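Local coordinates for D-3-phosphoglycerate dehydrogenase-related protein (Vibrio cholerae, PDB 4S1V) that catalyses the nicotinamide-cofactor-dependent oxidation of D-3-phosphoglycerate, as a Rossmann-fold dehydrogenase of the D-isomer-specific 2-hydroxyacid family, at the interface of chains A and B. Residues are numbered along the deposited sequence; one frame, centred on the assembly and turned at random. Chains: chain A/B, D-3-phosphoglycerate dehydrogenase-related protein.

Contact 1: the interface of chains A and B. Residues chain A 119, 144, 146; chain B 104-105, 108, 293.
A:Thr144 and A:Ser146 offer their backbone N-H groups to two carboxylates of chain B from a loop in which A:Thr144 is extended (phi -74°, psi 153°), while B:Ala105 presents its carbonyl from the first turn of helix 104-118. OE2 of B:Glu293 takes the amide N of A:Thr144 at 2.9 Å, and the N-H comes down on the carboxylate from above its plane. The A:Thr144 hydroxyl OG1 adds a weak bond to the same oxygen. On the other branch, the methyl CG2 of A:Thr144 lies against the carboxyl carbon CD of B:Glu293, 3.5 Å away, and also packs on CA of B:Ala105, so the threonine is wedged between the loop and the helix of the partner. The second carboxylate is reached two residues further on: B:Glu108 runs out extended beyond CG and accepts the amide of A:Ser146 through the syn lone pair of OE2, a longer and more bent bond of 3.2 Å. Beside this bond, CB of A:Ser146 packs on CG1 of B:Val104 at 3.6 Å.

A:Arg119 works from the other flank. Its chain folds at chi2 and chi3, bringing NH1 to the carbonyl O of B:Ala105 at 2.9 Å; the bond is nearly straight at the hydrogen (166°) and the oxygen lies close to the guanidinium plane. One face of that guanidinium takes CB of B:Glu293, 3.8 Å above it and toward the rim. The two side chains cross at about a right angle without their charged atoms touching, although the arginine's positive charge may still help to steady the nearby carboxylates. In this patch of the two-fold interface between two dehydrogenase copies, A:Arg119, directly after its own helix 104-118, and the A:Thr144 loop, preceding strand 150-152, face the start of helix 104-118 in chain B and the B:Glu293 loop just before helix 294-313.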
loop_
_atom_site.group_PDB
_atom_site.type_symbol
_atom_site.label_atom_id
_atom_site.label_comp_id
_atom_site.label_asym_id
_atom_site.label_seq_id
_atom_site.Cartn_x
_atom_site.Cartn_y
_atom_site.Cartn_z
ATOM N N ARG A 119 11.118 -17.607 -14.719
ATOM C CA ARG A 119 11.110 -18.378 -13.472
ATOM C C ARG A 119 9.817 -18.206 -12.654
ATOM O O ARG A 119 9.746 -18.649 -11.493
ATOM C CB ARG A 119 12.349 -18.055 -12.620
ATOM C CG ARG A 119 13.698 -18.385 -13.262
ATOM C CD ARG A 119 13.836 -19.861 -13.607
ATOM N NE ARG A 119 14.029 -20.694 -12.417
ATOM C CZ ARG A 119 15.217 -21.064 -11.947
ATOM N NH1 ARG A 119 16.335 -20.688 -12.566
ATOM N NH2 ARG A 119 15.284 -21.814 -10.852
ATOM N N THR A 144 15.335 -22.313 -17.521
ATOM C CA THR A 144 16.579 -21.595 -17.747
ATOM C C THR A 144 16.583 -20.883 -19.099
ATOM O O THR A 144 15.894 -21.284 -20.036
ATOM C CB THR A 144 17.817 -22.518 -17.672
ATOM O OG1 THR A 144 17.583 -23.710 -18.437
ATOM C CG2 THR A 144 18.117 -22.888 -16.231
ATOM N N SER A 146 19.547 -20.605 -20.423
ATOM C CA SER A 146 20.659 -21.374 -20.998
ATOM C C SER A 146 20.204 -22.372 -22.055
ATOM O O SER A 146 19.319 -23.192 -21.802
ATOM C CB SER A 146 21.437 -22.107 -19.911
ATOM O OG SER A 146 22.694 -22.546 -20.414
ATOM N N VAL B 104 23.513 -24.361 -13.130
ATOM C CA VAL B 104 22.957 -23.398 -14.097
ATOM C C VAL B 104 21.677 -22.705 -13.592
ATOM O O VAL B 104 21.622 -21.469 -13.512
ATOM C CB VAL B 104 22.696 -24.043 -15.482
ATOM C CG1 VAL B 104 22.269 -22.986 -16.486
ATOM C CG2 VAL B 104 23.942 -24.766 -15.990
ATOM N N ALA B 105 20.666 -23.504 -13.257
ATOM C CA ALA B 105 19.391 -22.978 -12.765
ATOM C C ALA B 105 19.519 -22.142 -11.482
ATOM O O ALA B 105 18.972 -21.045 -11.431
ATOM C CB ALA B 105 18.368 -24.092 -12.589
ATOM N N GLU B 108 21.159 -18.708 -12.318
ATOM C CA GLU B 108 20.163 -17.842 -12.949
ATOM C C GLU B 108 19.099 -17.358 -11.956
ATOM O O GLU B 108 18.690 -16.200 -12.010
ATOM C CB GLU B 108 19.501 -18.524 -14.154
ATOM C CG GLU B 108 20.333 -18.417 -15.431
ATOM C CD GLU B 108 19.699 -19.083 -16.649
ATOM O OE1 GLU B 108 18.450 -19.067 -16.795
ATOM O OE2 GLU B 108 20.474 -19.611 -17.479
ATOM N N GLU B 293 13.337 -26.069 -11.623
ATOM C CA GLU B 293 13.441 -25.601 -12.994
ATOM C C GLU B 293 13.401 -26.833 -13.916
ATOM O O GLU B 293 13.828 -27.916 -13.512
ATOM C CB GLU B 293 14.745 -24.800 -13.148
ATOM C CG GLU B 293 14.981 -24.144 -14.504
ATOM C CD GLU B 293 15.536 -25.128 -15.525
ATOM O OE1 GLU B 293 16.386 -25.970 -15.150
ATOM O OE2 GLU B 293 15.120 -25.071 -16.695
#

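Contact 2: the interface of chains A and B. Residues chain A 265, 270, 278, 284-287; chain B 125, 128.
B:Leu128 and B:Ile125, one turn apart on helix 121-129, press onto chain A of this D-2-hydroxyacid dehydrogenase around the end of strand 283-285, and the patch is mainly a hydrophobic one. Among the contacts between carbon groups, B:Leu128 is the main plug, with 65 Å² of its surface hidden by the partner. Its CG is anti to the backbone N (chi1 179°), which carries the forked end away from the helix and in among A:Leu278, A:Cys285 and A:Ala270. The A:Leu278 methyl CD2, from the 3-10 helix 276-279, meets CG of B:Leu128 at 3.7 Å, the two side chains crossing at about a right angle. CD2 of B:Leu128 also touches CB of A:Cys285 at 3.8 Å. One residue back along the strand, A:Leu284 is met by B:Ile125, whose longer branch, extended at chi2 (172°), sends CD1 to the CD2 methyl of A:Leu284, 3.7 Å away, again with the side chains crossed.

Backbone carbonyls form a second set of neighbours. The O of A:Cys285 sits between the two intruding residues, 3.5 Å from CG1 of B:Ile125 and likewise 3.5 Å from CD2 of B:Leu128. The other B:Leu128 methyl, CD1, lies beside the carbonyl O of A:Ala270.

Hydrogen bonding is seen within chain A, where it shapes the receiving surface. The phenol OH of A:Tyr265 donates to the carbonyl O of A:Ala286 at 2.8 Å; the oxygen lies at the ring's edge, while the hydroxyl stands above the carbonyl plane. With CB of A:Ala270 against one face of the ring, the tyrosine is braced from two directions, and its OH comes within 3.9 Å of CD2 of B:Leu128.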
loop_
_atom_site.group_PDB
_atom_site.type_symbol
_atom_site.label_atom_id
_atom_site.label_comp_id
_atom_site.label_asym_id
_atom_site.label_seq_id
_atom_site.Cartn_x
_atom_site.Cartn_y
_atom_site.Cartn_z
ATOM N N TYR A 265 2.834 0.246 -22.749
ATOM C CA TYR A 265 1.438 0.005 -23.132
ATOM C C TYR A 265 0.943 1.094 -24.098
ATOM O O TYR A 265 1.563 2.144 -24.221
ATOM C CB TYR A 265 0.548 -0.055 -21.876
ATOM C CG TYR A 265 1.142 -0.918 -20.789
ATOM C CD1 TYR A 265 2.134 -0.417 -19.932
ATOM C CD2 TYR A 265 0.745 -2.245 -20.639
ATOM C CE1 TYR A 265 2.714 -1.217 -18.965
ATOM C CE2 TYR A 265 1.305 -3.047 -19.660
ATOM C CZ TYR A 265 2.288 -2.529 -18.830
ATOM O OH TYR A 265 2.833 -3.330 -17.865
ATOM N N ALA A 270 -1.288 2.614 -17.480
ATOM C CA ALA A 270 -2.111 1.466 -17.792
ATOM C C ALA A 270 -2.561 0.893 -16.467
ATOM O O ALA A 270 -1.739 0.586 -15.611
ATOM C CB ALA A 270 -1.315 0.434 -18.572
ATOM N N LEU A 278 -3.533 -6.761 -18.098
ATOM C CA LEU A 278 -3.383 -6.906 -16.652
ATOM C C LEU A 278 -4.269 -7.996 -16.052
ATOM O O LEU A 278 -4.109 -8.362 -14.888
ATOM C CB LEU A 278 -3.620 -5.567 -15.945
ATOM C CG LEU A 278 -2.448 -4.603 -16.099
ATOM C CD1 LEU A 278 -2.899 -3.173 -15.866
ATOM C CD2 LEU A 278 -1.326 -4.982 -15.150
ATOM N N LEU A 284 3.426 -10.873 -17.574
ATOM C CA LEU A 284 4.062 -10.071 -16.542
ATOM C C LEU A 284 4.054 -8.607 -17.001
ATOM O O LEU A 284 4.630 -8.263 -18.038
ATOM C CB LEU A 284 5.490 -10.573 -16.286
ATOM C CG LEU A 284 6.339 -10.045 -15.125
ATOM C CD1 LEU A 284 7.464 -11.027 -14.839
ATOM C CD2 LEU A 284 6.902 -8.657 -15.408
ATOM N N CYS A 285 3.385 -7.760 -16.226
ATOM C CA CYS A 285 3.258 -6.346 -16.535
ATOM C C CYS A 285 4.034 -5.491 -15.520
ATOM O O CYS A 285 3.811 -5.595 -14.306
ATOM C CB CYS A 285 1.775 -5.943 -16.530
ATOM S SG CYS A 285 0.729 -6.774 -17.754
ATOM N N ALA A 286 4.934 -4.648 -16.026
ATOM C CA ALA A 286 5.681 -3.699 -15.204
ATOM C C ALA A 286 5.300 -2.265 -15.591
ATOM O O ALA A 286 5.001 -2.013 -16.753
ATOM C CB ALA A 286 7.179 -3.924 -15.354
ATOM N N PRO A 287 5.289 -1.328 -14.612
ATOM C CA PRO A 287 4.777 0.036 -14.830
ATOM C C PRO A 287 5.791 1.011 -15.438
ATOM O O PRO A 287 6.203 1.987 -14.784
ATOM C CB PRO A 287 4.361 0.482 -13.422
ATOM C CG PRO A 287 5.245 -0.291 -12.504
ATOM C CD PRO A 287 5.562 -1.593 -13.183
ATOM N N ILE B 125 4.877 -4.639 -9.483
ATOM C CA ILE B 125 3.916 -5.440 -10.257
ATOM C C ILE B 125 2.616 -5.650 -9.476
ATOM O O ILE B 125 1.521 -5.463 -10.011
ATOM C CB ILE B 125 4.508 -6.815 -10.657
ATOM C CG1 ILE B 125 5.720 -6.631 -11.571
ATOM C CG2 ILE B 125 3.447 -7.695 -11.312
ATOM C CD1 ILE B 125 6.475 -7.915 -11.848
ATOM N N LEU B 128 0.709 -2.374 -9.314
ATOM C CA LEU B 128 0.095 -2.169 -10.625
ATOM C C LEU B 128 -1.249 -2.901 -10.744
ATOM O O LEU B 128 -2.241 -2.315 -11.183
ATOM C CB LEU B 128 1.052 -2.585 -11.756
ATOM C CG LEU B 128 0.569 -2.468 -13.208
ATOM C CD1 LEU B 128 0.106 -1.052 -13.546
ATOM C CD2 LEU B 128 1.652 -2.903 -14.188
#

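About 24 Å separates the centres of contact 1 and contact 2, and they have no residue in common. They are joined through neighbouring elements: helix 104-118, whose start is used in contact 1, is followed closely by helix 121-129, used in contact 2. Consecutive helices of chain B thus grip chain A at two separated places, near residues 119 and 144-146 and by strand 283-285. Two-fold symmetry repeats both with the chains exchanged, so each subunit gives and receives at both. The reciprocal pairing is consistent with a dimer, two of which may build the deposited tetramer, though the structure alone does not show the state in solution.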